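Local coordinates for protein glycerol dehydrogenase (Bacillus coagulans, PDB 6CSJ) that probably catalyses the NAD-dependent oxidation of glycerol and related polyols, and in this engineered double mutant has acquired D-lactate dehydrogenase activity, at residues Leu215-Ala220 with Glu228-Ile233; Thr6-Phe11 with Ser241-Glu246. The protein carries 2 engineered substitutions. All coordinates share one frame; numbering follows the deposited sequence.

Contact 1: Leu215-Ala220 with Glu228-Ile233; sequences LKAKLA and EAVEKI
Ala217 fits against Ala229, Val230 and Ile233 where helix 197-221 meets the next helix, 228-248, in what is consistent with the helical domain of the iron-containing alcohol dehydrogenase fold. The short segments approach to 7.8 Å between axes with their directions 115° apart, a spacing consistent with the three alanines that meet there. No hydrogen bond crosses the junction; the contact is made by van der Waals packing of methyl and methylene groups on each other and on backbone carbonyls.

Ile233 can be followed outward. Its CB lies 4.0 Å from Ala217 CB. The next atom, Ile233 CG1, is set beside the backbone N (chi1 -78°) and comes closer, to 3.5 Å from Ala217 CB. CD1 then runs on past that methyl, more than 4.5 Å from any atom of 215-220. Ile233 also touches Leu165 and Met169 of helix 162-173, which extends the buried patch to a third helix.

Lys216 CB rests 3.8 Å from Ala229 CB, and its NZ goes to a long, weak ion pair with Glu213 in its own helix. On the buried side, one branch of Val230 does the touching: Val230 CG2 sits 3.5 Å from Ala217 O and 3.7 Å from Ala220 CB.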
ATOM      1  N   LEU A 215      -8.410 -10.067  12.944  1.00 22.04           N
ATOM      2  CA  LEU A 215      -9.562  -9.819  13.815  1.00 22.01           C
ATOM      3  C   LEU A 215      -9.104  -9.299  15.182  1.00 19.32           C
ATOM      4  O   LEU A 215      -9.623  -8.293  15.656  1.00 21.47           O
ATOM      5  CB  LEU A 215     -10.421 -11.083  13.987  1.00 20.00           C
ATOM      6  CG  LEU A 215     -11.622 -10.970  14.949  1.00 21.35           C
ATOM      7  CD1 LEU A 215     -12.605  -9.904  14.500  1.00 18.99           C
ATOM      8  CD2 LEU A 215     -12.312 -12.308  15.150  1.00 21.17           C
ATOM      9  N   LYS A 216      -8.135  -9.981  15.797  1.00 17.56           N
ATOM     10  CA  LYS A 216      -7.569  -9.538  17.075  1.00 18.42           C
ATOM     11  C   LYS A 216      -7.019  -8.111  17.001  1.00 19.69           C
ATOM     12  O   LYS A 216      -7.180  -7.327  17.949  1.00 18.70           O
ATOM     13  CB  LYS A 216      -6.449 -10.476  17.532  1.00 17.72           C
ATOM     14  CG  LYS A 216      -6.914 -11.830  18.018  1.00 18.05           C
ATOM     15  CD  LYS A 216      -5.772 -12.600  18.658  1.00 20.32           C
ATOM     16  CE  LYS A 216      -4.812 -13.186  17.626  1.00 21.02           C
ATOM     17  NZ  LYS A 216      -3.561 -13.686  18.256  1.00 22.25           N
ATOM     18  N   ALA A 217      -6.364  -7.800  15.881  1.00 19.08           N
ATOM     19  CA  ALA A 217      -5.831  -6.471  15.635  1.00 19.44           C
ATOM     20  C   ALA A 217      -6.943  -5.459  15.450  1.00 19.73           C
ATOM     21  O   ALA A 217      -6.873  -4.386  16.028  1.00 21.87           O
ATOM     22  CB  ALA A 217      -4.919  -6.469  14.420  1.00 20.83           C
ATOM     23  N   LYS A 218      -7.966  -5.791  14.666  1.00 19.06           N
ATOM     24  CA  LYS A 218      -9.105  -4.880  14.493  1.00 21.36           C
ATOM     25  C   LYS A 218      -9.781  -4.514  15.825  1.00 22.79           C
ATOM     26  O   LYS A 218     -10.052  -3.353  16.073  1.00 21.74           O
ATOM     27  CB  LYS A 218     -10.164  -5.450  13.541  1.00 23.72           C
ATOM     28  CG  LYS A 218     -11.334  -4.489  13.349  1.00 26.81           C
ATOM     29  CD  LYS A 218     -12.405  -5.002  12.403  1.00 29.86           C
ATOM     30  CE  LYS A 218     -13.608  -4.057  12.481  1.00 34.76           C
ATOM     31  NZ  LYS A 218     -14.508  -4.119  11.295  1.00 35.97           N
ATOM     32  N   LEU A 219     -10.057  -5.508  16.661  1.00 22.33           N
ATOM     33  CA  LEU A 219     -10.736  -5.276  17.946  1.00 25.13           C
ATOM     34  C   LEU A 219      -9.975  -4.305  18.870  1.00 22.23           C
ATOM     35  O   LEU A 219     -10.597  -3.519  19.595  1.00 21.70           O
ATOM     36  CB  LEU A 219     -10.992  -6.600  18.668  1.00 26.01           C
ATOM     37  CG  LEU A 219     -12.001  -7.520  17.978  1.00 26.71           C
ATOM     38  CD1 LEU A 219     -12.030  -8.876  18.660  1.00 26.31           C
ATOM     39  CD2 LEU A 219     -13.389  -6.896  17.929  1.00 28.28           C
ATOM     40  N   ALA A 220      -8.648  -4.357  18.817  1.00 17.92           N
ATOM     41  CA  ALA A 220      -7.789  -3.398  19.509  1.00 20.27           C
ATOM     42  C   ALA A 220      -7.771  -2.016  18.822  1.00 22.20           C
ATOM     43  O   ALA A 220      -7.903  -0.981  19.494  1.00 23.59           O
ATOM     44  CB  ALA A 220      -6.371  -3.950  19.633  1.00 19.38           C
ATOM     45  N   GLU A 228       0.105  -6.538  20.595  1.00 19.66           N
ATOM     46  CA  GLU A 228       1.044  -7.253  19.727  1.00 18.90           C
ATOM     47  C   GLU A 228       0.394  -7.750  18.410  1.00 19.93           C
ATOM     48  O   GLU A 228       1.078  -7.904  17.393  1.00 17.99           O
ATOM     49  CB  GLU A 228       1.709  -8.390  20.508  1.00 20.89           C
ATOM     50  CG  GLU A 228       2.637  -9.313  19.724  1.00 26.00           C
ATOM     51  CD  GLU A 228       3.839  -8.617  19.106  1.00 26.74           C
ATOM     52  OE1 GLU A 228       4.153  -7.473  19.462  1.00 31.05           O
ATOM     53  OE2 GLU A 228       4.494  -9.219  18.255  1.00 37.07           O
ATOM     54  N   ALA A 229      -0.920  -7.977  18.423  1.00 18.78           N
ATOM     55  CA  ALA A 229      -1.652  -8.306  17.203  1.00 20.50           C
ATOM     56  C   ALA A 229      -1.620  -7.132  16.239  1.00 20.41           C
ATOM     57  O   ALA A 229      -1.445  -7.322  15.037  1.00 24.60           O
ATOM     58  CB  ALA A 229      -3.087  -8.693  17.510  1.00 18.30           C
ATOM     59  N   VAL A 230      -1.792  -5.923  16.771  1.00 20.11           N
ATOM     60  CA  VAL A 230      -1.714  -4.709  15.954  1.00 18.49           C
ATOM     61  C   VAL A 230      -0.296  -4.540  15.415  1.00 17.56           C
ATOM     62  O   VAL A 230      -0.129  -4.219  14.251  1.00 15.72           O
ATOM     63  CB  VAL A 230      -2.188  -3.455  16.724  1.00 17.35           C
ATOM     64  CG1 VAL A 230      -2.001  -2.199  15.882  1.00 18.13           C
ATOM     65  CG2 VAL A 230      -3.653  -3.605  17.092  1.00 17.24           C
ATOM     66  N   GLU A 231       0.710  -4.788  16.254  1.00 19.87           N
ATOM     67  CA  GLU A 231       2.115  -4.763  15.824  1.00 22.54           C
ATOM     68  C   GLU A 231       2.374  -5.713  14.654  1.00 19.88           C
ATOM     69  O   GLU A 231       3.001  -5.323  13.673  1.00 19.03           O
ATOM     70  CB  GLU A 231       3.078  -5.085  16.986  1.00 24.55           C
ATOM     71  CG  GLU A 231       3.120  -4.037  18.109  1.00 28.70           C
ATOM     72  CD  GLU A 231       3.979  -2.802  17.819  1.00 33.12           C
ATOM     73  OE1 GLU A 231       4.873  -2.848  16.945  1.00 31.97           O
ATOM     74  OE2 GLU A 231       3.753  -1.769  18.494  1.00 37.72           O
ATOM     75  N   LYS A 232       1.877  -6.945  14.740  1.00 21.32           N
ATOM     76  CA  LYS A 232       2.109  -7.923  13.670  1.00 21.50           C
ATOM     77  C   LYS A 232       1.405  -7.555  12.365  1.00 18.34           C
ATOM     78  O   LYS A 232       1.958  -7.778  11.286  1.00 14.87           O
ATOM     79  CB  LYS A 232       1.690  -9.324  14.111  1.00 25.89           C
ATOM     80  CG  LYS A 232       2.674  -9.978  15.052  1.00 31.24           C
ATOM     81  CD  LYS A 232       2.186 -11.354  15.447  1.00 41.16           C
ATOM     82  CE  LYS A 232       3.061 -12.016  16.497  1.00 44.87           C
ATOM     83  NZ  LYS A 232       2.258 -13.048  17.205  1.00 48.24           N
ATOM     84  N   ILE A 233       0.190  -7.012  12.478  1.00 16.24           N
ATOM     85  CA  ILE A 233      -0.582  -6.577  11.320  1.00 16.97           C
ATOM     86  C   ILE A 233       0.063  -5.367  10.645  1.00 18.12           C
ATOM     87  O   ILE A 233       0.102  -5.301   9.420  1.00 20.78           O
ATOM     88  CB  ILE A 233      -2.061  -6.303  11.691  1.00 18.66           C
ATOM     89  CG1 ILE A 233      -2.828  -7.631  11.822  1.00 22.69           C
ATOM     90  CG2 ILE A 233      -2.762  -5.385  10.693  1.00 17.57           C
ATOM     91  CD1 ILE A 233      -2.910  -8.486  10.562  1.00 21.44           C
TER

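Contact 2: Thr6-Phe11 with Ser241-Glu246; sequences TSPSKF and SGIGSE. Engineered in segment 241-246: Ser245 (natural residue Phe).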
ATOM      1  N   THR A   6      14.252  -6.548  -3.646  1.00 19.12           N
ATOM      2  CA  THR A   6      14.601  -5.201  -3.233  1.00 20.99           C
ATOM      3  C   THR A   6      13.929  -4.880  -1.905  1.00 18.88           C
ATOM      4  O   THR A   6      12.909  -5.473  -1.556  1.00 17.97           O
ATOM      5  CB  THR A   6      14.168  -4.155  -4.267  1.00 22.76           C
ATOM      6  OG1 THR A   6      12.744  -4.066  -4.284  1.00 23.33           O
ATOM      7  CG2 THR A   6      14.672  -4.514  -5.645  1.00 23.27           C
ATOM      8  N   SER A   7      14.505  -3.918  -1.186  1.00 17.43           N
ATOM      9  CA  SER A   7      14.041  -3.579   0.153  1.00 17.91           C
ATOM     10  C   SER A   7      14.463  -2.167   0.547  1.00 19.06           C
ATOM     11  O   SER A   7      15.477  -1.650   0.049  1.00 14.52           O
ATOM     12  CB  SER A   7      14.635  -4.593   1.150  1.00 19.00           C
ATOM     13  OG  SER A   7      14.335  -4.289   2.502  1.00 19.36           O
ATOM     14  N   PRO A   8      13.697  -1.542   1.465  1.00 20.38           N
ATOM     15  CA  PRO A   8      14.278  -0.436   2.221  1.00 18.84           C
ATOM     16  C   PRO A   8      15.531  -0.904   2.928  1.00 17.24           C
ATOM     17  O   PRO A   8      15.662  -2.083   3.224  1.00 18.07           O
ATOM     18  CB  PRO A   8      13.198  -0.087   3.249  1.00 18.73           C
ATOM     19  CG  PRO A   8      11.938  -0.650   2.699  1.00 22.02           C
ATOM     20  CD  PRO A   8      12.316  -1.839   1.881  1.00 20.46           C
ATOM     21  N   SER A   9      16.468   0.004   3.160  1.00 20.03           N
ATOM     22  CA  SER A   9      17.704  -0.346   3.846  1.00 19.34           C
ATOM     23  C   SER A   9      17.424  -0.717   5.308  1.00 17.34           C
ATOM     24  O   SER A   9      18.092  -1.587   5.859  1.00 17.91           O
ATOM     25  CB  SER A   9      18.726   0.778   3.759  1.00 18.74           C
ATOM     26  OG  SER A   9      19.972   0.315   4.259  1.00 22.66           O
ATOM     27  N   LYS A  10      16.443  -0.051   5.916  1.00 15.17           N
ATOM     28  CA  LYS A  10      15.983  -0.378   7.259  1.00 17.09           C
ATOM     29  C   LYS A  10      14.473  -0.200   7.349  1.00 16.58           C
ATOM     30  O   LYS A  10      13.930   0.773   6.818  1.00 14.13           O
ATOM     31  CB  LYS A  10      16.646   0.514   8.314  1.00 18.52           C
ATOM     32  CG  LYS A  10      18.166   0.551   8.283  1.00 18.28           C
ATOM     33  CD  LYS A  10      18.723   1.127   9.573  1.00 18.40           C
ATOM     34  CE  LYS A  10      20.187   1.522   9.442  1.00 17.26           C
ATOM     35  NZ  LYS A  10      21.114   0.439   9.023  1.00 16.68           N
ATOM     36  N   PHE A  11      13.805  -1.150   8.008  1.00 16.04           N
ATOM     37  CA  PHE A  11      12.394  -1.017   8.353  1.00 17.49           C
ATOM     38  C   PHE A  11      12.313  -1.089   9.877  1.00 17.30           C
ATOM     39  O   PHE A  11      12.759  -2.069  10.478  1.00 19.95           O
ATOM     40  CB  PHE A  11      11.527  -2.083   7.662  1.00 16.35           C
ATOM     41  CG  PHE A  11      10.138  -2.186   8.219  1.00 17.47           C
ATOM     42  CD1 PHE A  11       9.876  -3.058   9.254  1.00 17.90           C
ATOM     43  CD2 PHE A  11       9.092  -1.404   7.727  1.00 17.04           C
ATOM     44  CE1 PHE A  11       8.603  -3.144   9.817  1.00 18.99           C
ATOM     45  CE2 PHE A  11       7.820  -1.510   8.245  1.00 16.59           C
ATOM     46  CZ  PHE A  11       7.571  -2.374   9.298  1.00 18.32           C
ATOM     47  N   SER A 241       3.884  -7.354   3.049  1.00 19.54           N
ATOM     48  CA  SER A 241       3.096  -7.100   1.847  1.00 20.33           C
ATOM     49  C   SER A 241       3.853  -6.227   0.827  1.00 23.72           C
ATOM     50  O   SER A 241       3.694  -6.413  -0.378  1.00 20.11           O
ATOM     51  CB  SER A 241       1.779  -6.414   2.213  1.00 19.64           C
ATOM     52  OG  SER A 241       0.996  -6.160   1.063  1.00 17.93           O
ATOM     53  N   GLY A 242       4.640  -5.265   1.318  1.00 22.28           N
ATOM     54  CA  GLY A 242       5.449  -4.401   0.468  1.00 20.86           C
ATOM     55  C   GLY A 242       6.521  -5.137  -0.316  1.00 21.05           C
ATOM     56  O   GLY A 242       6.596  -5.004  -1.542  1.00 20.63           O
ATOM     57  N   ILE A 243       7.336  -5.923   0.382  1.00 19.35           N
ATOM     58  CA  ILE A 243       8.370  -6.740  -0.278  1.00 22.02           C
ATOM     59  C   ILE A 243       7.697  -7.854  -1.095  1.00 27.00           C
ATOM     60  O   ILE A 243       8.110  -8.151  -2.222  1.00 31.00           O
ATOM     61  CB  ILE A 243       9.392  -7.359   0.720  1.00 22.38           C
ATOM     62  CG1 ILE A 243      10.019  -6.291   1.637  1.00 24.42           C
ATOM     63  CG2 ILE A 243      10.485  -8.122  -0.025  1.00 22.36           C
ATOM     64  CD1 ILE A 243      10.474  -5.021   0.945  1.00 24.10           C
ATOM     65  N   GLY A 244       6.651  -8.451  -0.525  1.00 29.13           N
ATOM     66  CA  GLY A 244       5.915  -9.522  -1.177  1.00 27.24           C
ATOM     67  C   GLY A 244       5.335  -9.135  -2.522  1.00 26.11           C
ATOM     68  O   GLY A 244       5.429  -9.909  -3.470  1.00 23.66           O
ATOM     69  N   SER A 245       4.731  -7.952  -2.620  1.00 22.97           N
ATOM     70  CA  SER A 245       4.121  -7.548  -3.882  1.00 23.56           C
ATOM     71  C   SER A 245       5.149  -6.974  -4.861  1.00 22.61           C
ATOM     72  O   SER A 245       5.164  -7.369  -6.026  1.00 23.45           O
ATOM     73  CB  SER A 245       2.931  -6.610  -3.676  1.00 23.92           C
ATOM     74  OG  SER A 245       3.307  -5.488  -2.928  1.00 33.48           O
ATOM     75  N   GLU A 246       6.020  -6.086  -4.398  1.00 22.38           N
ATOM     76  CA  GLU A 246       7.027  -5.486  -5.278  1.00 22.82           C
ATOM     77  C   GLU A 246       8.069  -6.491  -5.783  1.00 20.36           C
ATOM     78  O   GLU A 246       8.451  -6.417  -6.944  1.00 23.46           O
ATOM     79  CB  GLU A 246       7.729  -4.294  -4.600  1.00 25.56           C
ATOM     80  CG  GLU A 246       8.621  -3.491  -5.543  1.00 26.49           C
ATOM     81  CD  GLU A 246       9.419  -2.405  -4.833  1.00 29.24           C
ATOM     82  OE1 GLU A 246      10.159  -2.722  -3.870  1.00 26.53           O
ATOM     83  OE2 GLU A 246       9.323  -1.228  -5.257  1.00 25.98           O
TER
HETATM   84  O   HOH W   1      10.636  -5.025  -2.661  1.00 20.52           O
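Thr6 and Glu246 set their side chains across each other at about a right angle, while Pro8 and Ile243 meet tip to tip. In the polar pair, Glu246 leaves its helix with CG anti to the backbone N (chi1 -171°) and stays extended, which brings Glu246 OE1 to 2.9 Å from Thr6 OG1. A water gives the clearer link: it donates to Thr6 O at 2.6 Å and to Glu246 OE1 at 2.6 Å. Outside the two segments, Asn146 ND2 also donates to OE1 and the amide of Ala126 to OE2, so both carboxylate oxygens are held.

The apolar half is carried mainly by the CD1 methyl of Ile243. It meets the proline ring at its edge atom, with Ile243 CD1 3.8 Å from Pro8 CD. The same methyl also rests on backbone atoms, Ile243 CD1 lying 3.5 Å from Thr6 O and 3.9 Å from Ser7 CA. Through the Thr6-water-Glu246 link and the Ile243 methyl, the segment leading into edge strand 10-14 of the parallel sheet is joined to helix 228-248, consistent with the junction between the N-terminal nucleotide-binding domain and the C-terminal helical domain in iron-containing alcohol dehydrogenases.

Both contacts use helix 228-248, contact 1 at its first turns and contact 2 toward its other end; the contact centres are about 21 Å apart and their nearest atoms about 7 Å. Contact 1 is local, joining segments eight residues apart on successive helices, and is nested inside the long loop, 229 residues between its segments, that contact 2 closes. Four of its six touching residues are buried although its centre lies about 18 Å from the chain centre; that of contact 2 lies nearer, at about 11 Å, yet the contact is only partly buried. The chemistry differs: contact 1 packs small apolar groups and backbone carbonyls, whereas contact 2 adds a water that donates to a backbone oxygen and a carboxylate.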